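Local atomic coordinates of uncharacterized protein RPA4348 (Rhodopseudomonas palustris, PDB entry 3DM8), a protein that is of unknown function but belongs to the NTF2-like, SnoaL-type family and has been proposed, without proof, to be an isomerase. Residues 8-13 against 24-29; 32-38 against 116-122; 84-90 against 103-109. One frame throughout, in Å; residues are numbered along the deposited sequence.

Contact 1 of 3, residues 8-13 against 24-29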
# COMPACT_ATOMS: atom_id res chain seq x y z
N ARG A 8 -18.30 -7.85 3.19
CA ARG A 8 -19.49 -7.67 2.33
C ARG A 8 -19.10 -7.00 1.02
O ARG A 8 -19.56 -7.38 -0.08
CB ARG A 8 -20.59 -6.89 3.04
CG ARG A 8 -21.14 -7.57 4.25
CD ARG A 8 -22.26 -6.77 4.85
NE ARG A 8 -21.89 -5.37 5.05
CZ ARG A 8 -22.48 -4.34 4.45
NH1 ARG A 8 -23.50 -4.54 3.63
NH2 ARG A 8 -22.06 -3.12 4.69
N PHE A 9 -18.22 -6.02 1.14
CA PHE A 9 -17.71 -5.31 -0.03
C PHE A 9 -16.88 -6.24 -0.89
O PHE A 9 -16.99 -6.26 -2.10
CB PHE A 9 -16.87 -4.09 0.39
CG PHE A 9 -16.08 -3.49 -0.71
CD1 PHE A 9 -16.69 -2.86 -1.76
CD2 PHE A 9 -14.71 -3.48 -0.64
CE1 PHE A 9 -15.95 -2.31 -2.79
CE2 PHE A 9 -13.97 -2.89 -1.66
CZ PHE A 9 -14.60 -2.33 -2.74
N SER A 10 -16.06 -7.06 -0.24
CA SER A 10 -15.16 -7.94 -0.95
C SER A 10 -15.99 -8.95 -1.75
O SER A 10 -15.67 -9.27 -2.90
CB SER A 10 -14.18 -8.64 0.01
OG SER A 10 -13.24 -9.41 -0.74
N ARG A 11 -17.06 -9.45 -1.13
CA ARG A 11 -17.91 -10.42 -1.84
C ARG A 11 -18.63 -9.78 -3.04
O ARG A 11 -18.68 -10.35 -4.14
CB ARG A 11 -18.88 -11.06 -0.88
CG ARG A 11 -19.74 -12.04 -1.49
CD ARG A 11 -20.43 -12.87 -0.42
NE ARG A 11 -21.15 -12.02 0.53
CZ ARG A 11 -20.74 -11.77 1.76
NH1 ARG A 11 -19.63 -12.30 2.19
NH2 ARG A 11 -21.45 -11.01 2.56
N ALA A 12 -19.13 -8.57 -2.80
CA ALA A 12 -19.86 -7.81 -3.80
C ALA A 12 -18.96 -7.50 -4.99
O ALA A 12 -19.37 -7.60 -6.13
CB ALA A 12 -20.35 -6.50 -3.20
N LEU A 13 -17.73 -7.14 -4.69
CA LEU A 13 -16.77 -6.83 -5.75
C LEU A 13 -16.40 -8.09 -6.56
O LEU A 13 -16.23 -8.08 -7.81
CB LEU A 13 -15.52 -6.21 -5.10
CG LEU A 13 -14.51 -5.71 -6.14
CD1 LEU A 13 -15.10 -4.60 -7.05
CD2 LEU A 13 -13.24 -5.28 -5.35
N GLU A 24 -25.09 -6.07 -6.05
CA GLU A 24 -24.64 -6.01 -4.64
C GLU A 24 -23.60 -4.94 -4.44
O GLU A 24 -23.58 -4.29 -3.42
CB GLU A 24 -24.03 -7.34 -4.14
CG GLU A 24 -25.03 -8.42 -3.80
CD GLU A 24 -24.36 -9.72 -3.27
OE1 GLU A 24 -25.09 -10.70 -3.13
OE2 GLU A 24 -23.12 -9.76 -2.99
N LEU A 25 -22.75 -4.77 -5.44
CA LEU A 25 -21.73 -3.75 -5.39
C LEU A 25 -22.38 -2.38 -5.39
O LEU A 25 -21.96 -1.50 -4.70
CB LEU A 25 -20.75 -3.86 -6.54
CG LEU A 25 -19.58 -2.90 -6.63
CD1 LEU A 25 -18.72 -3.02 -5.40
CD2 LEU A 25 -18.73 -3.20 -7.86
N ALA A 26 -23.36 -2.20 -6.25
CA ALA A 26 -24.04 -0.91 -6.36
C ALA A 26 -24.73 -0.53 -5.05
O ALA A 26 -24.82 0.68 -4.70
CB ALA A 26 -25.03 -0.91 -7.54
N THR A 27 -25.20 -1.54 -4.31
CA THR A 27 -25.89 -1.28 -3.05
C THR A 27 -24.92 -0.73 -2.01
O THR A 27 -25.25 0.14 -1.20
CB THR A 27 -26.57 -2.55 -2.52
OG1 THR A 27 -27.59 -2.89 -3.46
CG2 THR A 27 -27.18 -2.35 -1.19
N ILE A 28 -23.73 -1.27 -2.05
CA ILE A 28 -22.72 -1.04 -1.01
C ILE A 28 -21.89 0.18 -1.23
O ILE A 28 -21.38 0.73 -0.28
CB ILE A 28 -21.82 -2.29 -0.79
CG1 ILE A 28 -21.14 -2.22 0.59
CG2 ILE A 28 -20.77 -2.44 -1.83
CD1 ILE A 28 -20.59 -3.64 1.09
N ILE A 29 -21.79 0.64 -2.46
CA ILE A 29 -21.01 1.85 -2.76
C ILE A 29 -21.83 3.10 -2.43
O ILE A 29 -22.98 3.24 -2.91
CB ILE A 29 -20.59 1.88 -4.24
CG1 ILE A 29 -19.60 0.73 -4.57
CG2 ILE A 29 -19.88 3.21 -4.58
CD1 ILE A 29 -18.47 0.64 -3.61
O HOH W 1 -21.98 -8.45 -0.40
O HOH W 2 -21.91 -7.10 -7.14
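Residues 8-13 belong to helix 5-19 and residues 24-29 to the short helix 23-28 and the residue that follows it. The two helical segments run roughly antiparallel, their N-to-C directions 142° apart and their axes 8.6 Å apart at closest approach. The backbones come nearest at A12 and L25, whose CA atoms are 4.7 Å apart, against 6.7 Å between the CA atoms of F9 and I28. Such closeness depends on a small side chain: A12 points its CB at the second helix, where it lies 3.7 Å from L25 N and 3.9 Å from E24 CB. One turn along, where F9 faces I28, the I28 side chain fills the wider gap, its CD1 3.4 Å from F9 N and 3.8 Å from F9 CB. That same CD1 lies over one face of the R8 guanidinium, whose NH2 is hydrogen-bonded to G114 O. On the buried side, F9 CE1 meets L25 CD1 at 3.9 Å and I29 CD1 at 4.0 Å, while L13 CD1 packs 4.0 Å from L25 CD2. Polar links across the pair run through water. Water 1 donates to R8 O (2.7 Å) and E24 OE2 (3.1 Å); water 2 donates to A12 O (2.8 Å) and accepts from L25 N (3.0 Å). E24 also forms a salt bridge with R15. Consecutive N-terminal helices laid against the sheet are consistent with the NTF2-like alpha+beta fold; chemically, their interface divides into an apolar inner side, continued by L116, L119 and helix 53-66, and a hydrated outer margin.

Contact 2 of 3, residues 32-38 against 116-122. With CE9 (dodecyl nona ethylene glycol ether), chain B.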
# COMPACT_ATOMS: atom_id res chain seq x y z
N ASN A 32 -21.82 9.08 -2.76
CA ASN A 32 -20.79 10.13 -2.81
C ASN A 32 -19.44 9.63 -2.41
O ASN A 32 -18.62 10.36 -1.89
CB ASN A 32 -21.16 11.33 -1.93
CG ASN A 32 -22.50 11.93 -2.33
OD1 ASN A 32 -23.51 11.92 -1.56
ND2 ASN A 32 -22.57 12.35 -3.56
N ILE A 33 -19.21 8.36 -2.68
CA ILE A 33 -17.90 7.77 -2.39
C ILE A 33 -16.73 8.62 -2.90
O ILE A 33 -16.73 9.19 -4.01
CB ILE A 33 -17.78 6.34 -2.95
CG1 ILE A 33 -16.46 5.66 -2.49
CG2 ILE A 33 -17.91 6.34 -4.51
CD1 ILE A 33 -16.44 4.17 -2.67
N ASP A 34 -15.69 8.66 -2.05
CA ASP A 34 -14.42 9.33 -2.35
C ASP A 34 -13.37 8.27 -2.54
O ASP A 34 -12.97 7.60 -1.62
CB ASP A 34 -14.06 10.24 -1.19
CG ASP A 34 -12.80 11.03 -1.38
OD1 ASP A 34 -11.87 10.61 -2.09
OD2 ASP A 34 -12.75 12.12 -0.73
N TRP A 35 -12.98 8.07 -3.81
CA TRP A 35 -12.20 6.90 -4.25
C TRP A 35 -10.90 7.25 -4.94
O TRP A 35 -10.81 8.24 -5.71
CB TRP A 35 -13.07 6.12 -5.26
CG TRP A 35 -12.50 4.97 -6.07
CD1 TRP A 35 -11.72 5.05 -7.20
CD2 TRP A 35 -12.85 3.60 -5.93
NE1 TRP A 35 -11.50 3.80 -7.71
CE2 TRP A 35 -12.20 2.89 -6.95
CE3 TRP A 35 -13.64 2.90 -5.05
CZ2 TRP A 35 -12.33 1.53 -7.10
CZ3 TRP A 35 -13.72 1.55 -5.14
CH2 TRP A 35 -13.09 0.85 -6.14
N ALA A 36 -9.86 6.45 -4.67
CA ALA A 36 -8.63 6.56 -5.51
C ALA A 36 -7.83 5.30 -5.53
O ALA A 36 -7.57 4.68 -4.50
CB ALA A 36 -7.71 7.79 -5.09
N ILE A 37 -7.38 4.94 -6.72
CA ILE A 37 -6.41 3.88 -6.86
C ILE A 37 -5.21 4.48 -7.52
O ILE A 37 -5.33 5.01 -8.58
CB ILE A 37 -6.88 2.69 -7.74
CG1 ILE A 37 -8.14 2.05 -7.22
CG2 ILE A 37 -5.74 1.61 -7.85
CD1 ILE A 37 -8.77 1.12 -8.30
N TYR A 38 -4.06 4.40 -6.86
CA TYR A 38 -2.87 5.10 -7.36
C TYR A 38 -2.13 4.22 -8.33
O TYR A 38 -1.48 3.25 -7.97
CB TYR A 38 -1.96 5.56 -6.21
CG TYR A 38 -2.67 6.55 -5.31
CD1 TYR A 38 -3.16 6.16 -4.08
CD2 TYR A 38 -2.91 7.85 -5.73
CE1 TYR A 38 -3.83 7.00 -3.27
CE2 TYR A 38 -3.60 8.73 -4.89
CZ TYR A 38 -4.06 8.28 -3.66
OH TYR A 38 -4.75 9.08 -2.77
N LEU A 116 -19.65 1.81 1.63
CA LEU A 116 -18.26 2.26 1.38
C LEU A 116 -18.26 3.72 0.97
O LEU A 116 -18.80 4.09 -0.06
CB LEU A 116 -17.60 1.42 0.29
CG LEU A 116 -16.12 1.71 -0.02
CD1 LEU A 116 -15.28 1.28 1.21
CD2 LEU A 116 -15.70 1.02 -1.28
N THR A 117 -17.62 4.55 1.79
CA THR A 117 -17.59 6.01 1.61
C THR A 117 -16.23 6.56 1.20
O THR A 117 -16.12 7.62 0.62
CB THR A 117 -18.06 6.74 2.88
OG1 THR A 117 -17.24 6.37 4.00
CG2 THR A 117 -19.55 6.46 3.13
N ASN A 118 -15.21 5.79 1.48
CA ASN A 118 -13.84 6.18 1.15
C ASN A 118 -12.99 4.92 0.88
O ASN A 118 -12.98 3.97 1.67
CB ASN A 118 -13.24 7.04 2.26
CG ASN A 118 -11.99 7.80 1.81
OD1 ASN A 118 -10.95 7.20 1.52
ND2 ASN A 118 -12.11 9.11 1.69
N LEU A 119 -12.27 4.96 -0.25
CA LEU A 119 -11.30 3.95 -0.58
C LEU A 119 -10.04 4.54 -1.15
O LEU A 119 -10.08 5.47 -1.99
CB LEU A 119 -11.91 2.92 -1.56
CG LEU A 119 -11.03 1.78 -2.03
CD1 LEU A 119 -11.88 0.50 -2.27
CD2 LEU A 119 -10.16 2.08 -3.34
N ARG A 120 -8.92 4.01 -0.67
CA ARG A 120 -7.60 4.35 -1.18
C ARG A 120 -6.82 3.07 -1.34
O ARG A 120 -6.79 2.21 -0.45
CB ARG A 120 -6.85 5.28 -0.22
CG ARG A 120 -7.41 6.69 -0.07
CD ARG A 120 -7.34 7.45 -1.38
NE ARG A 120 -7.70 8.85 -1.23
CZ ARG A 120 -8.95 9.30 -1.35
NH1 ARG A 120 -9.21 10.57 -1.23
NH2 ARG A 120 -9.91 8.47 -1.62
N MET A 121 -6.28 2.91 -2.52
CA MET A 121 -5.47 1.75 -2.85
C MET A 121 -4.13 2.13 -3.41
O MET A 121 -4.04 2.91 -4.31
CB MET A 121 -6.18 0.85 -3.85
CG MET A 121 -5.32 -0.29 -4.25
SD MET A 121 -5.99 -1.37 -5.49
CE MET A 121 -7.20 -2.02 -4.35
N VAL A 122 -3.10 1.53 -2.83
CA VAL A 122 -1.71 1.57 -3.31
C VAL A 122 -1.33 0.18 -3.73
O VAL A 122 -1.50 -0.78 -3.00
CB VAL A 122 -0.73 1.99 -2.17
CG1 VAL A 122 0.69 2.23 -2.73
CG2 VAL A 122 -1.25 3.21 -1.53
C29 CE9 B . -10.97 18.74 -5.47
C30 CE9 B . -10.84 17.23 -5.65
O31 CE9 B . -11.49 16.58 -4.56
C32 CE9 B . -11.44 15.16 -4.64
C33 CE9 B . -12.10 14.59 -3.40
O34 CE9 B . -13.47 14.97 -3.40
C35 CE9 B . -13.86 15.50 -2.14
C36 CE9 B . -15.34 15.25 -1.93
O37 CE9 B . -16.04 16.43 -2.27
C38 CE9 B . -15.75 17.51 -1.39
C39 CE9 B . -15.40 18.74 -2.20
OXT CE9 B . -16.20 19.82 -1.71
O HOH W 3 -17.33 10.18 1.07
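L116, first of the segment, packs its CD2 3.5 Å from I33 CD1, and the same methyl lies at the edge of the W35 ring. T117 O accepts from D34 N (2.9 Å) and from water 3 (2.9 Å). T117 and N118 form a classic beta bulge opposite Q110. Parallel pairing with D34 begins at N118, with CA atoms 4.7 Å apart and short-segment axes 14° from parallel. L119 N donates to D34 O (3.1 Å) and L119 O accepts from A36 N (2.9 Å), while L119 CD2 sits 3.9 Å from the centroid of the six-membered W35 ring, 9° off its normal: a CH-pi contact. R120 turns to the other face, where NH1 and NH2 reach D34 OD1 at 2.8 and 2.9 Å in a salt bridge. On that face D34 OD2 lies 3.7 Å from C33 of the bound dodecyl nona ethylene glycol ether. M121 N binds A36 O (3.0 Å), M121 O accepts from Y38 N (3.0 Å), and M121 SD touches I37 CG2 at 3.8 Å. V122 CG2 lies 4.3 Å from Y38 CD1, whose ring makes a cation-pi contact with R104 of the second subunit. The one parallel pair of this mixed, NTF2-like sheet thus has two characters: W35, I37, L119 and M121 form an apolar face, W35 packing on helix 53-66, whereas D34 and R120 bring a charged pair to the opposite one.

Contact 3 of 3, residues 84-90 against 103-109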
# COMPACT_ATOMS: atom_id res chain seq x y z
N ALA A 84 -11.24 -0.12 7.74
CA ALA A 84 -10.34 -1.27 7.66
C ALA A 84 -9.14 -0.93 6.80
O ALA A 84 -9.22 -0.06 5.93
CB ALA A 84 -11.07 -2.49 7.10
N ALA A 85 -8.05 -1.64 7.07
CA ALA A 85 -6.87 -1.63 6.18
C ALA A 85 -6.44 -3.05 5.91
O ALA A 85 -6.51 -3.93 6.78
CB ALA A 85 -5.71 -0.83 6.80
N SER A 86 -6.07 -3.32 4.67
CA SER A 86 -5.55 -4.63 4.40
C SER A 86 -4.66 -4.72 3.22
O SER A 86 -4.63 -3.85 2.36
CB SER A 86 -6.69 -5.61 4.27
OG SER A 86 -7.51 -5.30 3.15
N MET A 87 -3.88 -5.77 3.28
CA MET A 87 -2.93 -6.11 2.25
C MET A 87 -3.33 -7.43 1.63
O MET A 87 -3.44 -8.43 2.33
CB MET A 87 -1.58 -6.29 2.84
CG MET A 87 -0.69 -6.69 1.74
SD MET A 87 0.30 -5.24 1.44
CE MET A 87 1.57 -5.86 2.43
N VAL A 88 -3.54 -7.43 0.32
CA VAL A 88 -3.98 -8.62 -0.38
C VAL A 88 -3.30 -8.75 -1.72
O VAL A 88 -2.95 -7.76 -2.35
CB VAL A 88 -5.51 -8.64 -0.56
CG1 VAL A 88 -6.21 -8.20 0.73
CG2 VAL A 88 -5.97 -7.78 -1.75
N ARG A 89 -3.12 -9.99 -2.11
CA ARG A 89 -2.56 -10.35 -3.42
C ARG A 89 -3.63 -11.06 -4.26
O ARG A 89 -4.34 -11.94 -3.80
CB ARG A 89 -1.36 -11.26 -3.27
CG ARG A 89 -0.21 -10.83 -4.12
CD ARG A 89 0.69 -11.94 -4.45
NE ARG A 89 0.59 -13.03 -3.50
CZ ARG A 89 0.60 -14.30 -3.90
NH1 ARG A 89 0.71 -14.56 -5.20
NH2 ARG A 89 0.53 -15.29 -3.02
N TYR A 90 -3.78 -10.56 -5.45
CA TYR A 90 -4.71 -11.11 -6.45
C TYR A 90 -3.87 -11.83 -7.49
O TYR A 90 -2.92 -11.27 -8.04
CB TYR A 90 -5.42 -10.00 -7.22
CG TYR A 90 -6.71 -9.39 -6.71
CD1 TYR A 90 -7.47 -8.56 -7.55
CD2 TYR A 90 -7.15 -9.60 -5.43
CE1 TYR A 90 -8.66 -7.97 -7.10
CE2 TYR A 90 -8.34 -9.02 -4.96
CZ TYR A 90 -9.08 -8.21 -5.80
OH TYR A 90 -10.26 -7.65 -5.35
N VAL A 103 -0.94 -9.25 -8.49
CA VAL A 103 -1.02 -7.86 -8.04
C VAL A 103 -1.06 -7.81 -6.53
O VAL A 103 -1.92 -8.42 -5.93
CB VAL A 103 -2.29 -7.19 -8.58
CG1 VAL A 103 -2.32 -5.72 -8.23
CG2 VAL A 103 -2.37 -7.35 -10.11
N ARG A 104 -0.11 -7.08 -5.92
CA ARG A 104 -0.13 -6.91 -4.50
C ARG A 104 -0.61 -5.49 -4.16
O ARG A 104 -0.09 -4.50 -4.68
CB ARG A 104 1.26 -7.09 -3.91
CG ARG A 104 1.19 -6.97 -2.45
CD ARG A 104 2.52 -7.18 -1.80
NE ARG A 104 2.66 -8.58 -1.36
CZ ARG A 104 3.45 -9.47 -1.95
NH1 ARG A 104 4.13 -9.19 -3.05
NH2 ARG A 104 3.49 -10.69 -1.46
N MET A 105 -1.63 -5.42 -3.32
CA MET A 105 -2.32 -4.15 -3.07
C MET A 105 -2.48 -3.92 -1.57
O MET A 105 -2.59 -4.86 -0.80
CB MET A 105 -3.70 -4.13 -3.73
CG MET A 105 -3.75 -4.53 -5.17
SD MET A 105 -5.49 -4.85 -5.70
CE MET A 105 -5.85 -6.35 -4.81
N ALA A 106 -2.49 -2.65 -1.19
CA ALA A 106 -2.83 -2.20 0.15
C ALA A 106 -4.04 -1.28 0.04
O ALA A 106 -4.03 -0.32 -0.73
CB ALA A 106 -1.65 -1.46 0.78
N LEU A 107 -5.07 -1.63 0.79
CA LEU A 107 -6.41 -1.03 0.71
C LEU A 107 -6.79 -0.42 2.07
O LEU A 107 -6.69 -1.06 3.09
CB LEU A 107 -7.39 -2.19 0.36
CG LEU A 107 -8.86 -1.91 0.27
CD1 LEU A 107 -9.07 -1.08 -1.01
CD2 LEU A 107 -9.62 -3.23 0.22
N PHE A 108 -7.19 0.85 2.05
CA PHE A 108 -7.76 1.52 3.20
C PHE A 108 -9.16 1.94 2.90
O PHE A 108 -9.40 2.64 1.90
CB PHE A 108 -6.93 2.76 3.59
CG PHE A 108 -5.50 2.43 3.99
CD1 PHE A 108 -4.56 2.05 3.05
CD2 PHE A 108 -5.14 2.51 5.31
CE1 PHE A 108 -3.27 1.75 3.45
CE2 PHE A 108 -3.85 2.19 5.70
CZ PHE A 108 -2.93 1.82 4.73
N THR A 109 -10.10 1.51 3.75
CA THR A 109 -11.51 1.75 3.51
C THR A 109 -12.20 2.37 4.73
O THR A 109 -11.85 2.11 5.87
CB THR A 109 -12.25 0.42 3.19
OG1 THR A 109 -11.91 -0.53 4.16
CG2 THR A 109 -11.78 -0.16 1.88
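Eight backbone hydrogen bonds join these antiparallel strands, whose short axes run 165° apart. They come as reciprocal N-to-O pairs: A84 with T109, S86 with L107, V88 with M105 and Y90 with V103. At the intervening non-hydrogen-bonded pairs, CA-H...O contacts bring A85 CA to 3.1 Å from L107 O and R89 CA to 3.2 Å from V103 O. This regular register, with no bulge within it, belongs to the hairpin of strands 83-94 and 100-112, part of the strongly bent sheet of the NTF2-like alpha+beta fold. Aromatic contacts gather at Y90: M105 CE lies 3.5 Å from its ring centroid, 9° off the normal, in a CH-pi contact, and M105 SD, 4.7 Å from that centroid, makes the Met-aromatic contact. The apolar packing on this face adds V88 CG2, 3.4 Å from M105 CE, and L6 and L13 of helix 5-19 rest against it. On the other face A85 CB meets F108 CD2 at 3.7 Å, and A106 packs on A106 of the second subunit. As for charge, R89 NE and R104 NH2 approach to 4.2 Å; R104 NH2 is salt-bridged to E75 on the adjoining strand 67-79.

How the contacts relate
From the N terminus, contact 1 closes first, a short loop folding helix 5-19 back against helix 23-28. The chain then enters contact 2 at residues 32-38, whose partner comes only after helix 53-66 and most of the sheet. Contact 3, the hairpin of 83-94 and 100-112, opens and closes inside that long loop, so it is nested, while contact 1 precedes both in series. Strand 115-123, next to 100-112, joins contacts 2 and 3 into one sheet: V122 O lies 2.8 Å from A106 N. Contact 1 meets this sheet where F9 CE1 packs 3.7 Å from L116 CD2. Contacts 2 and 3 both also touch the second subunit.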